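Local coordinates for 4-hydroxythreonine-4-phosphate dehydrogenase (Legionella pneumophila subsp. pneumophila, PDB 6XMY), which probably catalyses the NAD(P)-dependent, divalent-metal-requiring oxidation of 4-(phosphooxy)-L-threonine, a step in pyridoxine 5'-phosphate biosynthesis, at residues 151-156 / 283-288; 155-160 / 273-278; 279-284 / 310-315; 293-298 / 317-322. One frame throughout, in Å; residues are numbered along the deposited sequence.

Contacts 1 and 4 lie side by side, centres about 9 Å apart, because strand 284-288 of one is bonded to strand 294-297 of the other (N285 N to S296 O 3.0 Å), and T287 OG1 lies 2.8 Å from R294 NH1. Both reach one sulfate, among predicted substrate residues. Contact 2 shares L155 and A156 with contact 1 and lays helix 268-279 against strand 152-156; the K276 side chain comes about 5 Å (nearest atoms) from both NAD and zinc. Contact 3 lines the adenine end of the NAD pocket and shares helix 314-328 with contact 4. D298 ties them together (D298 N to S315 OG 2.9 Å, D298 O to K276 NZ 2.8 Å).

Contact 1: 151-156 / 283-288. With SO4 (sulfate ion), chain C.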
loop_
_atom_site.group_PDB
_atom_site.type_symbol
_atom_site.label_atom_id
_atom_site.label_comp_id
_atom_site.label_asym_id
_atom_site.label_seq_id
_atom_site.Cartn_x
_atom_site.Cartn_y
_atom_site.Cartn_z
ATOM N N VAL A 151 -7.687 8.770 5.101
ATOM C CA VAL A 151 -6.456 8.335 4.469
ATOM C C VAL A 151 -6.790 7.997 3.024
ATOM O O VAL A 151 -7.954 7.824 2.652
ATOM C CB VAL A 151 -5.826 7.128 5.181
ATOM C CG1 VAL A 151 -5.535 7.459 6.636
ATOM C CG2 VAL A 151 -6.741 5.932 5.058
ATOM N N VAL A 152 -5.757 7.922 2.197
ATOM C CA VAL A 152 -5.945 7.694 0.772
ATOM C C VAL A 152 -5.011 6.578 0.333
ATOM O O VAL A 152 -3.804 6.625 0.601
ATOM C CB VAL A 152 -5.680 8.961 -0.062
ATOM C CG1 VAL A 152 -5.852 8.642 -1.553
ATOM C CG2 VAL A 152 -6.593 10.098 0.368
ATOM N N MET A 153 -5.569 5.582 -0.337
ATOM C CA MET A 153 -4.778 4.549 -0.991
ATOM C C MET A 153 -4.396 5.042 -2.379
ATOM O O MET A 153 -5.268 5.381 -3.192
ATOM C CB MET A 153 -5.569 3.250 -1.117
ATOM C CG MET A 153 -4.890 2.220 -2.017
ATOM S SD MET A 153 -5.863 0.730 -2.321
ATOM C CE MET A 153 -6.150 0.177 -0.640
ATOM N N MET A 154 -3.100 5.087 -2.652
ATOM C CA MET A 154 -2.610 5.510 -3.955
ATOM C C MET A 154 -1.620 4.473 -4.449
ATOM O O MET A 154 -0.652 4.159 -3.756
ATOM C CB MET A 154 -1.955 6.895 -3.905
ATOM C CG MET A 154 -1.505 7.381 -5.273
ATOM S SD MET A 154 -0.726 9.000 -5.234
ATOM C CE MET A 154 0.886 8.601 -4.574
ATOM N N LEU A 155 -1.872 3.916 -5.619
ATOM C CA LEU A 155 -0.874 3.085 -6.277
ATOM C C LEU A 155 -0.048 3.947 -7.223
ATOM O O LEU A 155 -0.571 4.857 -7.882
ATOM C CB LEU A 155 -1.518 1.897 -7.003
ATOM C CG LEU A 155 -1.698 0.647 -6.115
ATOM C CD1 LEU A 155 -2.742 0.870 -5.017
ATOM C CD2 LEU A 155 -2.039 -0.589 -6.940
ATOM N N ALA A 156 1.250 3.672 -7.273
ATOM C CA ALA A 156 2.178 4.532 -7.987
ATOM C C ALA A 156 3.183 3.694 -8.752
ATOM O O ALA A 156 3.760 2.750 -8.205
ATOM C CB ALA A 156 2.916 5.454 -7.008
ATOM N N ALA A 283 4.907 -1.353 -9.277
ATOM C CA ALA A 283 4.012 -0.423 -8.610
ATOM C C ALA A 283 4.020 -0.620 -7.100
ATOM O O ALA A 283 4.255 -1.721 -6.588
ATOM C CB ALA A 283 2.588 -0.572 -9.143
ATOM N N VAL A 284 3.741 0.475 -6.397
ATOM C CA VAL A 284 3.746 0.538 -4.945
ATOM C C VAL A 284 2.403 1.086 -4.496
ATOM O O VAL A 284 1.895 2.050 -5.076
ATOM C CB VAL A 284 4.867 1.472 -4.455
ATOM C CG1 VAL A 284 4.838 1.620 -2.928
ATOM C CG2 VAL A 284 6.224 0.964 -4.933
ATOM N N ASN A 285 1.832 0.469 -3.469
ATOM C CA ASN A 285 0.659 0.990 -2.788
ATOM C C ASN A 285 1.175 1.818 -1.624
ATOM O O ASN A 285 1.872 1.296 -0.749
ATOM C CB ASN A 285 -0.219 -0.181 -2.328
ATOM C CG ASN A 285 -1.258 0.198 -1.278
ATOM O OD1 ASN A 285 -1.538 1.377 -1.025
ATOM N ND2 ASN A 285 -1.837 -0.825 -0.653
ATOM N N ILE A 286 0.904 3.115 -1.650
ATOM C CA ILE A 286 1.321 4.008 -0.580
ATOM C C ILE A 286 0.080 4.598 0.072
ATOM O O ILE A 286 -0.849 5.029 -0.625
ATOM C CB ILE A 286 2.290 5.095 -1.074
ATOM C CG1 ILE A 286 2.679 6.000 0.090
ATOM C CG2 ILE A 286 1.698 5.902 -2.197
ATOM C CD1 ILE A 286 3.784 6.872 -0.243
ATOM N N THR A 287 0.060 4.605 1.407
ATOM C CA THR A 287 -1.049 5.185 2.148
ATOM C C THR A 287 -0.718 6.637 2.470
ATOM O O THR A 287 0.320 6.924 3.083
ATOM C CB THR A 287 -1.315 4.414 3.437
ATOM O OG1 THR A 287 -1.589 3.043 3.129
ATOM C CG2 THR A 287 -2.500 5.021 4.171
ATOM N N LEU A 288 -1.595 7.550 2.059
ATOM C CA LEU A 288 -1.420 8.971 2.318
ATOM C C LEU A 288 -2.283 9.393 3.497
ATOM O O LEU A 288 -3.439 8.977 3.612
ATOM C CB LEU A 288 -1.845 9.779 1.092
ATOM C CG LEU A 288 -1.291 9.278 -0.235
ATOM C CD1 LEU A 288 -1.832 10.143 -1.364
ATOM C CD2 LEU A 288 0.238 9.235 -0.235
HETATM S S SO4 C . -4.390 -2.521 1.832
HETATM O O1 SO4 C . -3.157 -1.739 1.798
HETATM O O2 SO4 C . -4.184 -3.700 2.668
HETATM O O3 SO4 C . -5.435 -1.702 2.442
HETATM O O4 SO4 C . -4.815 -2.966 0.494
#
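M154 carries CG anti to its backbone N (chi1 -177°), and a bend at chi3 (76°) turns CE onto I286 CG2, 3.7 Å away; the two side chains lie side by side, pointing the same way. L288 brings CD1 to 4.1 Å from M154 CB, and V152 CB is equally far from L288 CB. Helix 180-197 covers this apolar face. Strands 152-156 and 284-288 form an antiparallel ladder, with strand 161-164 beside the first and strand 294-297 beside the second. Six backbone hydrogen bonds join V152 with L288, M154 with I286 and A156 with V284; I286 N to M154 O is 2.8 Å and nearly straight (175°). On the other face N285 crosses M153 at about a right angle, with OD1 3.6 Å from CG in the conformer modelled. N285 ND2 donates to O1 of a sulfate, probably from the crystallisation liquor, at 2.9 Å; H138 N, T139 OG1 and R294 hold the same ion, consistent with their predicted substrate binding.

Contact 2: 155-160 / 273-278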
loop_
_atom_site.group_PDB
_atom_site.type_symbol
_atom_site.label_atom_id
_atom_site.label_comp_id
_atom_site.label_asym_id
_atom_site.label_seq_id
_atom_site.Cartn_x
_atom_site.Cartn_y
_atom_site.Cartn_z
ATOM N N LEU A 155 -1.872 3.916 -5.619
ATOM C CA LEU A 155 -0.874 3.085 -6.277
ATOM C C LEU A 155 -0.048 3.947 -7.223
ATOM O O LEU A 155 -0.571 4.857 -7.882
ATOM C CB LEU A 155 -1.518 1.897 -7.003
ATOM C CG LEU A 155 -1.698 0.647 -6.115
ATOM C CD1 LEU A 155 -2.742 0.870 -5.017
ATOM C CD2 LEU A 155 -2.039 -0.589 -6.940
ATOM N N ALA A 156 1.250 3.672 -7.273
ATOM C CA ALA A 156 2.178 4.532 -7.987
ATOM C C ALA A 156 3.183 3.694 -8.752
ATOM O O ALA A 156 3.760 2.750 -8.205
ATOM C CB ALA A 156 2.916 5.454 -7.008
ATOM N N CYS A 157 3.384 4.050 -10.014
ATOM C CA CYS A 157 4.439 3.495 -10.845
ATOM C C CYS A 157 4.901 4.605 -11.780
ATOM O O CYS A 157 4.360 5.713 -11.762
ATOM C CB CYS A 157 3.950 2.258 -11.608
ATOM S SG CYS A 157 2.518 2.574 -12.690
ATOM N N SER A 158 5.910 4.312 -12.605
ATOM C CA SER A 158 6.416 5.345 -13.505
ATOM C C SER A 158 5.354 5.807 -14.500
ATOM O O SER A 158 5.384 6.962 -14.942
ATOM C CB SER A 158 7.668 4.860 -14.235
ATOM O OG SER A 158 7.333 3.891 -15.204
ATOM N N GLN A 159 4.400 4.935 -14.851
ATOM C CA GLN A 159 3.397 5.296 -15.851
ATOM C C GLN A 159 2.346 6.235 -15.277
ATOM O O GLN A 159 1.857 7.132 -15.979
ATOM C CB GLN A 159 2.720 4.038 -16.404
ATOM C CG GLN A 159 3.605 3.140 -17.257
ATOM C CD GLN A 159 4.395 2.119 -16.447
ATOM O OE1 GLN A 159 4.428 2.170 -15.215
ATOM N NE2 GLN A 159 5.034 1.183 -17.142
ATOM N N MET A 160 1.975 6.043 -14.014
ATOM C CA MET A 160 0.825 6.767 -13.491
ATOM C C MET A 160 0.740 6.590 -11.984
ATOM O O MET A 160 1.325 5.671 -11.402
ATOM C CB MET A 160 -0.477 6.271 -14.136
ATOM C CG MET A 160 -0.764 4.800 -13.849
ATOM S SD MET A 160 -2.237 4.168 -14.667
ATOM C CE MET A 160 -1.704 4.191 -16.389
ATOM N N PRO A 273 -7.136 -2.057 -12.202
ATOM C CA PRO A 273 -6.791 -2.939 -13.333
ATOM C C PRO A 273 -5.843 -2.301 -14.339
ATOM O O PRO A 273 -4.872 -2.942 -14.758
ATOM C CB PRO A 273 -8.162 -3.288 -13.931
ATOM C CG PRO A 273 -9.092 -3.218 -12.766
ATOM C CD PRO A 273 -8.596 -2.037 -11.967
ATOM N N VAL A 274 -6.096 -1.057 -14.754
ATOM C CA VAL A 274 -5.196 -0.407 -15.709
ATOM C C VAL A 274 -3.813 -0.227 -15.100
ATOM O O VAL A 274 -2.792 -0.486 -15.747
ATOM C CB VAL A 274 -5.774 0.938 -16.198
ATOM C CG1 VAL A 274 -4.670 1.791 -16.835
ATOM C CG2 VAL A 274 -6.902 0.725 -17.198
ATOM N N LEU A 275 -3.753 0.241 -13.851
ATOM C CA LEU A 275 -2.454 0.495 -13.241
ATOM C C LEU A 275 -1.634 -0.784 -13.146
ATOM O O LEU A 275 -0.448 -0.801 -13.495
ATOM C CB LEU A 275 -2.612 1.166 -11.874
ATOM C CG LEU A 275 -1.286 1.558 -11.201
ATOM C CD1 LEU A 275 -1.403 2.877 -10.466
ATOM C CD2 LEU A 275 -0.774 0.448 -10.268
ATOM N N LYS A 276 -2.261 -1.882 -12.707
ATOM C CA LYS A 276 -1.516 -3.128 -12.583
ATOM C C LYS A 276 -1.180 -3.717 -13.942
ATOM O O LYS A 276 -0.124 -4.336 -14.100
ATOM C CB LYS A 276 -2.269 -4.120 -11.698
ATOM C CG LYS A 276 -2.351 -3.656 -10.242
ATOM C CD LYS A 276 -2.887 -4.735 -9.320
ATOM C CE LYS A 276 -3.114 -4.200 -7.931
ATOM N NZ LYS A 276 -3.459 -5.311 -6.991
ATOM N N TYR A 277 -2.046 -3.514 -14.938
ATOM C CA TYR A 277 -1.705 -3.962 -16.281
ATOM C C TYR A 277 -0.445 -3.261 -16.771
ATOM O O TYR A 277 0.438 -3.888 -17.373
ATOM C CB TYR A 277 -2.880 -3.691 -17.220
ATOM C CG TYR A 277 -2.680 -4.231 -18.612
ATOM C CD1 TYR A 277 -2.934 -5.570 -18.901
ATOM C CD2 TYR A 277 -2.227 -3.410 -19.638
ATOM C CE1 TYR A 277 -2.754 -6.072 -20.177
ATOM C CE2 TYR A 277 -2.055 -3.901 -20.916
ATOM C CZ TYR A 277 -2.310 -5.234 -21.179
ATOM O OH TYR A 277 -2.136 -5.733 -22.453
ATOM N N ALA A 278 -0.333 -1.961 -16.497
ATOM C CA ALA A 278 0.823 -1.190 -16.937
ATOM C C ALA A 278 2.070 -1.469 -16.101
ATOM O O ALA A 278 3.181 -1.484 -16.643
ATOM C CB ALA A 278 0.500 0.301 -16.897
#
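V274 faces the turn after strand 152-156 with CG1, which lies 3.8 Å from M160 CE in the conformer modelled; the two side chains cross at about a right angle. M160 gets there by a bend at chi3 (69°) that swings CE round toward the helix. L275 carries most of the contact. Its CG stands anti to the backbone N (chi1 -176°), and the fork beyond it lies against L155: both CD1 and CD2 are 3.6 Å from L155 CB, and CD1 is 3.4 Å from L155 O. From the turn, M160 slides past L275 in the opposite direction, placing CG 3.9 Å from L275 CD1, and C157 SG rests near L275 CG. K276 starts out away from the strand, yet its extended chain brings CE to 3.9 Å from the modelled L155 CD2. Its NZ goes on to bond D298 O, close to NAD and zinc, as suits its predicted role in substrate binding. A278 ends the contact at its more open side, where Q159 NE2 comes to 3.3 Å from A278 O at an angle too poor for a hydrogen bond. Helix 268-279 thus lies against the beta-hairpin turn joining strands 152-156 and 161-164, with L275 also touching V162 of the second strand and A283 of the loop leading to strand 284-288.

Contact 3: 279-284 / 310-315. With NAD (nicotinamide-adenine-dinucleotide), chain B.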
loop_
_atom_site.group_PDB
_atom_site.type_symbol
_atom_site.label_atom_id
_atom_site.label_comp_id
_atom_site.label_asym_id
_atom_site.label_seq_id
_atom_site.Cartn_x
_atom_site.Cartn_y
_atom_site.Cartn_z
ATOM N N GLY A 279 1.924 -1.678 -14.790
ATOM C CA GLY A 279 3.100 -1.680 -13.933
ATOM C C GLY A 279 3.120 -2.630 -12.755
ATOM O O GLY A 279 3.761 -2.331 -11.747
ATOM N N PHE A 280 2.478 -3.793 -12.888
ATOM C CA PHE A 280 2.324 -4.738 -11.778
ATOM C C PHE A 280 3.620 -4.981 -11.010
ATOM O O PHE A 280 3.625 -4.988 -9.775
ATOM C CB PHE A 280 1.784 -6.060 -12.330
ATOM C CG PHE A 280 1.399 -7.063 -11.275
ATOM C CD1 PHE A 280 1.926 -8.341 -11.300
ATOM C CD2 PHE A 280 0.485 -6.740 -10.291
ATOM C CE1 PHE A 280 1.562 -9.274 -10.348
ATOM C CE2 PHE A 280 0.114 -7.666 -9.339
ATOM C CZ PHE A 280 0.655 -8.933 -9.365
ATOM N N ASN A 281 4.731 -5.206 -11.715
ATOM C CA ASN A 281 5.972 -5.595 -11.043
ATOM C C ASN A 281 6.825 -4.416 -10.598
ATOM O O ASN A 281 7.940 -4.623 -10.107
ATOM C CB ASN A 281 6.771 -6.576 -11.899
ATOM C CG ASN A 281 6.029 -7.870 -12.119
ATOM O OD1 ASN A 281 5.595 -8.520 -11.165
ATOM N ND2 ASN A 281 5.857 -8.243 -13.376
ATOM N N GLU A 282 6.334 -3.190 -10.741
ATOM C CA GLU A 282 7.054 -2.025 -10.249
ATOM C C GLU A 282 6.217 -1.143 -9.340
ATOM O O GLU A 282 6.780 -0.262 -8.680
ATOM C CB GLU A 282 7.563 -1.163 -11.415
ATOM C CG GLU A 282 6.458 -0.346 -12.073
ATOM C CD GLU A 282 6.980 0.788 -12.935
ATOM O OE1 GLU A 282 6.954 0.649 -14.176
ATOM O OE2 GLU A 282 7.410 1.820 -12.371
ATOM N N ALA A 283 4.907 -1.353 -9.277
ATOM C CA ALA A 283 4.012 -0.423 -8.610
ATOM C C ALA A 283 4.020 -0.620 -7.100
ATOM O O ALA A 283 4.255 -1.721 -6.588
ATOM C CB ALA A 283 2.588 -0.572 -9.143
ATOM N N VAL A 284 3.741 0.475 -6.397
ATOM C CA VAL A 284 3.746 0.538 -4.945
ATOM C C VAL A 284 2.403 1.086 -4.496
ATOM O O VAL A 284 1.895 2.050 -5.076
ATOM C CB VAL A 284 4.867 1.472 -4.455
ATOM C CG1 VAL A 284 4.838 1.620 -2.928
ATOM C CG2 VAL A 284 6.224 0.964 -4.933
ATOM N N LYS A 310 9.092 -18.570 -7.414
ATOM C CA LYS A 310 8.459 -18.117 -8.649
ATOM C C LYS A 310 8.020 -16.664 -8.618
ATOM O O LYS A 310 7.980 -16.021 -9.671
ATOM C CB LYS A 310 7.242 -18.989 -8.997
ATOM C CG LYS A 310 7.607 -20.357 -9.551
ATOM C CD LYS A 310 8.598 -20.218 -10.703
ATOM C CE LYS A 310 8.604 -21.438 -11.608
ATOM N NZ LYS A 310 9.012 -22.676 -10.893
ATOM N N ALA A 311 7.687 -16.140 -7.447
ATOM C CA ALA A 311 7.186 -14.781 -7.326
ATOM C C ALA A 311 8.237 -13.754 -7.732
ATOM O O ALA A 311 9.442 -13.927 -7.521
ATOM C CB ALA A 311 6.754 -14.519 -5.887
ATOM N N ASN A 312 7.749 -12.662 -8.302
ATOM C CA ASN A 312 8.580 -11.551 -8.721
ATOM C C ASN A 312 8.710 -10.584 -7.551
ATOM O O ASN A 312 7.686 -10.104 -7.047
ATOM C CB ASN A 312 7.909 -10.853 -9.894
ATOM C CG ASN A 312 8.811 -9.859 -10.579
ATOM O OD1 ASN A 312 9.481 -9.069 -9.926
ATOM N ND2 ASN A 312 8.834 -9.892 -11.908
ATOM N N PRO A 313 9.921 -10.298 -7.065
ATOM C CA PRO A 313 10.082 -9.362 -5.943
ATOM C C PRO A 313 10.088 -7.896 -6.339
ATOM O O PRO A 313 10.412 -7.055 -5.497
ATOM C CB PRO A 313 11.461 -9.756 -5.391
ATOM C CG PRO A 313 12.225 -10.098 -6.651
ATOM C CD PRO A 313 11.215 -10.832 -7.523
ATOM N N GLY A 314 9.727 -7.566 -7.582
ATOM C CA GLY A 314 9.865 -6.198 -8.054
ATOM C C GLY A 314 9.034 -5.196 -7.280
ATOM O O GLY A 314 9.510 -4.099 -6.964
ATOM N N SER A 315 7.784 -5.549 -6.964
ATOM C CA SER A 315 6.939 -4.625 -6.211
ATOM C C SER A 315 7.471 -4.407 -4.799
ATOM O O SER A 315 7.524 -3.269 -4.319
ATOM C CB SER A 315 5.495 -5.118 -6.167
ATOM O OG SER A 315 4.698 -4.205 -5.438
HETATM P PA NAD B . -2.859 -11.969 -5.652
HETATM O O1A NAD B . -2.571 -12.935 -4.520
HETATM O O2A NAD B . -1.972 -10.864 -6.187
HETATM O O5B NAD B . -2.984 -13.103 -6.942
HETATM C C5B NAD B . -3.274 -12.466 -8.164
HETATM C C4B NAD B . -2.412 -13.073 -9.286
HETATM O O4B NAD B . -1.108 -12.446 -9.249
HETATM C C3B NAD B . -2.217 -14.592 -9.019
HETATM O O3B NAD B . -2.217 -15.201 -10.298
HETATM C C2B NAD B . -0.832 -14.627 -8.309
HETATM O O2B NAD B . -0.129 -15.812 -8.539
HETATM C C1B NAD B . -0.110 -13.455 -9.044
HETATM N N9A NAD B . 0.887 -12.787 -8.213
HETATM C C8A NAD B . 0.715 -12.002 -7.058
HETATM N N7A NAD B . 1.860 -11.537 -6.588
HETATM C C5A NAD B . 2.828 -12.009 -7.463
HETATM C C6A NAD B . 4.230 -11.864 -7.505
HETATM N N6A NAD B . 4.864 -11.117 -6.564
HETATM N N1A NAD B . 4.952 -12.458 -8.501
HETATM C C2A NAD B . 4.257 -13.187 -9.427
HETATM N N3A NAD B . 2.934 -13.418 -9.516
HETATM C C4A NAD B . 2.242 -12.800 -8.497
HETATM O O3 NAD B . -4.288 -11.321 -5.245
HETATM P PN NAD B . -5.712 -12.011 -5.155
HETATM O O1N NAD B . -6.814 -11.069 -5.575
HETATM O O2N NAD B . -5.599 -13.466 -5.467
HETATM O O5D NAD B . -6.029 -12.036 -3.409
HETATM C C5D NAD B . -5.223 -12.897 -2.674
HETATM C C4D NAD B . -5.214 -12.379 -1.234
HETATM O O4D NAD B . -4.287 -11.266 -1.175
HETATM C C3D NAD B . -6.620 -11.803 -0.847
HETATM O O3D NAD B . -6.796 -12.099 0.508
HETATM C C2D NAD B . -6.441 -10.283 -1.062
HETATM O O2D NAD B . -7.217 -9.474 -0.222
HETATM C C1D NAD B . -4.973 -10.182 -0.561
HETATM N N1N NAD B . -4.303 -8.927 -1.044
HETATM C C2N NAD B . -3.547 -8.264 -0.115
HETATM C C3N NAD B . -2.876 -7.089 -0.463
HETATM C C7N NAD B . -2.076 -6.464 0.616
HETATM O O7N NAD B . -1.981 -6.994 1.725
HETATM N N7N NAD B . -1.430 -5.285 0.305
HETATM C C4N NAD B . -2.979 -6.584 -1.773
HETATM C C5N NAD B . -3.753 -7.296 -2.706
HETATM C C6N NAD B . -4.427 -8.475 -2.327
HETATM O O HOH W 1 6.428 -7.807 -8.217
#
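At the adenine end of the NAD pocket the side-chain amides of N281 and N312 are stacked, their planes 11° apart and N281 CG 3.5 Å from N312 ND2, although the two side chains cross at about a right angle. N312 OD1 accepts from G314 N at 2.8 Å, an Asx turn that leads into helix 314-328, with P313 at the N-cap. G314 has no side chain, and N281 O approaches to 3.2 Å from G314 CA in a CA-H...O contact. Deeper in, S315 OG lies 2.8 Å from A283 O, one of the acceptors its proton can reach, and D298 N bonds the same hydroxyl. A water accepts from S315 N and sits within bonding distance of N281 OD1 and N312 O, bridging the two segments. F280 adds an aromatic edge: its CZ is 3.8 Å from NAD C8A, which lies in the ring plane. N312 itself reads the adenine with its main chain, N312 N donating to NAD N1A at 2.8 Å (173°) and N312 O accepting from NAD N6A at 3.0 Å. This base-pair-like recognition by the backbone of one asparagine is consistent with coenzyme binding in the isocitrate dehydrogenase clan, to which the PdxA family belongs.

Contact 4: 293-298 / 317-322; sequences IRTSVD and LAAVKM. With SO4 (sulfate ion), chain C.
T295 and A319 make the one hydrogen bond between strand 294-297 and segment 317-322 of helix 314-328, T295 OG1 donating to A319 O at 2.8 Å. Chi1 of 63° sets OG1 between the backbone N and the carbonyl carbon, whence it meets the acceptor from above, 53° out of the carbonyl plane. Van der Waals contacts accompany it: A319 CB rests against the backbone carbonyl of S296 (CB to O 3.6 Å), and T295 CG2 lies loosely 4.3 Å from M322 CG. With A319 CB facing the strand, the segments run nearly antiparallel (169°), their axes 7.2 Å apart at closest; V119 of the adjoining strand 117-120 also touches both T295 and A319. Polar contacts occupy the strand's other side. S296 OG donates to V297 O at 3.0 Å, in plane on a lone pair, and also makes a weak bond with N7N of NAD. The guanidinium of R294 meets a sulfate, probably from the crystallisation liquor, edge-on and in plane, NH1 at 3.0 Å and NH2 at 2.9 Å converging on one oxygen, O1. The same two nitrogens bond T287 OG1 and T120 OG1 respectively, which should fix the rotation of the group. Helix packing and ligand binding are thus divided by residue alternation along the strand; the sulfate is consistent with R294's predicted substrate role and with an anion site that could take the substrate's phosphate.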
loop_
_atom_site.group_PDB
_atom_site.type_symbol
_atom_site.label_atom_id
_atom_site.label_comp_id
_atom_site.label_asym_id
_atom_site.label_seq_id
_atom_site.Cartn_x
_atom_site.Cartn_y
_atom_site.Cartn_z
ATOM N N ILE A 293 5.144 7.002 7.418
ATOM C CA ILE A 293 5.241 6.549 6.037
ATOM C C ILE A 293 4.888 5.071 6.017
ATOM O O ILE A 293 5.428 4.284 6.805
ATOM C CB ILE A 293 6.668 6.753 5.510
ATOM C CG1 ILE A 293 7.047 8.233 5.512
ATOM C CG2 ILE A 293 6.824 6.108 4.146
ATOM C CD1 ILE A 293 8.537 8.453 5.508
ATOM N N ARG A 294 3.970 4.688 5.132
ATOM C CA ARG A 294 3.655 3.278 4.936
ATOM C C ARG A 294 3.504 3.007 3.451
ATOM O O ARG A 294 2.657 3.618 2.791
ATOM C CB ARG A 294 2.385 2.856 5.684
ATOM C CG ARG A 294 2.014 1.389 5.439
ATOM C CD ARG A 294 0.894 1.268 4.419
ATOM N NE ARG A 294 0.677 -0.115 3.984
ATOM C CZ ARG A 294 -0.443 -0.557 3.412
ATOM N NH1 ARG A 294 -1.471 0.263 3.238
ATOM N NH2 ARG A 294 -0.546 -1.827 3.036
ATOM N N THR A 295 4.320 2.095 2.932
ATOM C CA THR A 295 4.184 1.596 1.571
ATOM C C THR A 295 3.891 0.104 1.614
ATOM O O THR A 295 3.936 -0.542 2.669
ATOM C CB THR A 295 5.446 1.862 0.742
ATOM O OG1 THR A 295 6.545 1.142 1.312
ATOM C CG2 THR A 295 5.766 3.346 0.712
ATOM N N SER A 296 3.621 -0.445 0.432
ATOM C CA SER A 296 3.144 -1.812 0.331
ATOM C C SER A 296 3.404 -2.344 -1.067
ATOM O O SER A 296 3.463 -1.586 -2.046
ATOM C CB SER A 296 1.650 -1.860 0.633
ATOM O OG SER A 296 1.159 -3.185 0.568
ATOM N N VAL A 297 3.500 -3.675 -1.149
ATOM C CA VAL A 297 3.398 -4.331 -2.441
ATOM C C VAL A 297 2.034 -4.037 -3.049
ATOM O O VAL A 297 1.075 -3.678 -2.357
ATOM C CB VAL A 297 3.606 -5.846 -2.316
ATOM C CG1 VAL A 297 5.030 -6.155 -1.888
ATOM C CG2 VAL A 297 2.572 -6.454 -1.368
ATOM N N ASP A 298 1.950 -4.199 -4.371
ATOM C CA ASP A 298 0.709 -4.000 -5.116
ATOM C C ASP A 298 0.046 -5.322 -5.481
ATOM O O ASP A 298 -0.675 -5.406 -6.482
ATOM C CB ASP A 298 0.946 -3.158 -6.369
ATOM C CG ASP A 298 1.625 -3.938 -7.467
ATOM O OD1 ASP A 298 2.323 -4.926 -7.159
ATOM O OD2 ASP A 298 1.437 -3.582 -8.652
ATOM N N LEU A 317 10.582 -4.651 -3.808
ATOM C CA LEU A 317 11.792 -3.838 -3.897
ATOM C C LEU A 317 11.448 -2.380 -4.148
ATOM O O LEU A 317 12.038 -1.479 -3.537
ATOM C CB LEU A 317 12.720 -4.378 -4.986
ATOM C CG LEU A 317 13.455 -5.676 -4.659
ATOM C CD1 LEU A 317 14.025 -6.304 -5.938
ATOM C CD2 LEU A 317 14.568 -5.412 -3.654
ATOM N N ALA A 318 10.489 -2.126 -5.041
ATOM C CA ALA A 318 10.033 -0.763 -5.287
ATOM C C ALA A 318 9.406 -0.146 -4.040
ATOM O O ALA A 318 9.608 1.045 -3.762
ATOM C CB ALA A 318 9.047 -0.745 -6.455
ATOM N N ALA A 319 8.654 -0.940 -3.265
ATOM C CA ALA A 319 7.996 -0.411 -2.070
ATOM C C ALA A 319 9.009 -0.020 -1.003
ATOM O O ALA A 319 8.853 1.013 -0.339
ATOM C CB ALA A 319 7.012 -1.433 -1.507
ATOM N N VAL A 320 10.048 -0.838 -0.826
ATOM C CA VAL A 320 11.115 -0.509 0.112
ATOM C C VAL A 320 11.864 0.732 -0.352
ATOM O O VAL A 320 12.155 1.634 0.444
ATOM C CB VAL A 320 12.053 -1.717 0.291
ATOM C CG1 VAL A 320 13.248 -1.327 1.156
ATOM C CG2 VAL A 320 11.304 -2.900 0.916
ATOM N N LYS A 321 12.176 0.813 -1.646
ATOM C CA LYS A 321 12.908 1.974 -2.138
ATOM C C LYS A 321 12.086 3.249 -2.004
ATOM O O LYS A 321 12.623 4.308 -1.651
ATOM C CB LYS A 321 13.357 1.736 -3.579
ATOM C CG LYS A 321 14.472 0.709 -3.672
ATOM C CD LYS A 321 14.795 0.341 -5.108
ATOM C CE LYS A 321 15.329 -1.084 -5.188
ATOM N NZ LYS A 321 15.880 -1.422 -6.533
ATOM N N MET A 322 10.780 3.173 -2.255
ATOM C CA MET A 322 9.949 4.362 -2.100
ATOM C C MET A 322 9.882 4.799 -0.642
ATOM O O MET A 322 9.977 5.996 -0.342
ATOM C CB MET A 322 8.549 4.118 -2.662
ATOM C CG MET A 322 7.655 5.331 -2.539
ATOM S SD MET A 322 6.054 5.133 -3.316
ATOM C CE MET A 322 6.538 4.923 -5.028
HETATM S S SO4 C . -4.390 -2.521 1.832
HETATM O O1 SO4 C . -3.157 -1.739 1.798
HETATM O O2 SO4 C . -4.184 -3.700 2.668
HETATM O O3 SO4 C . -5.435 -1.702 2.442
HETATM O O4 SO4 C . -4.815 -2.966 0.494
#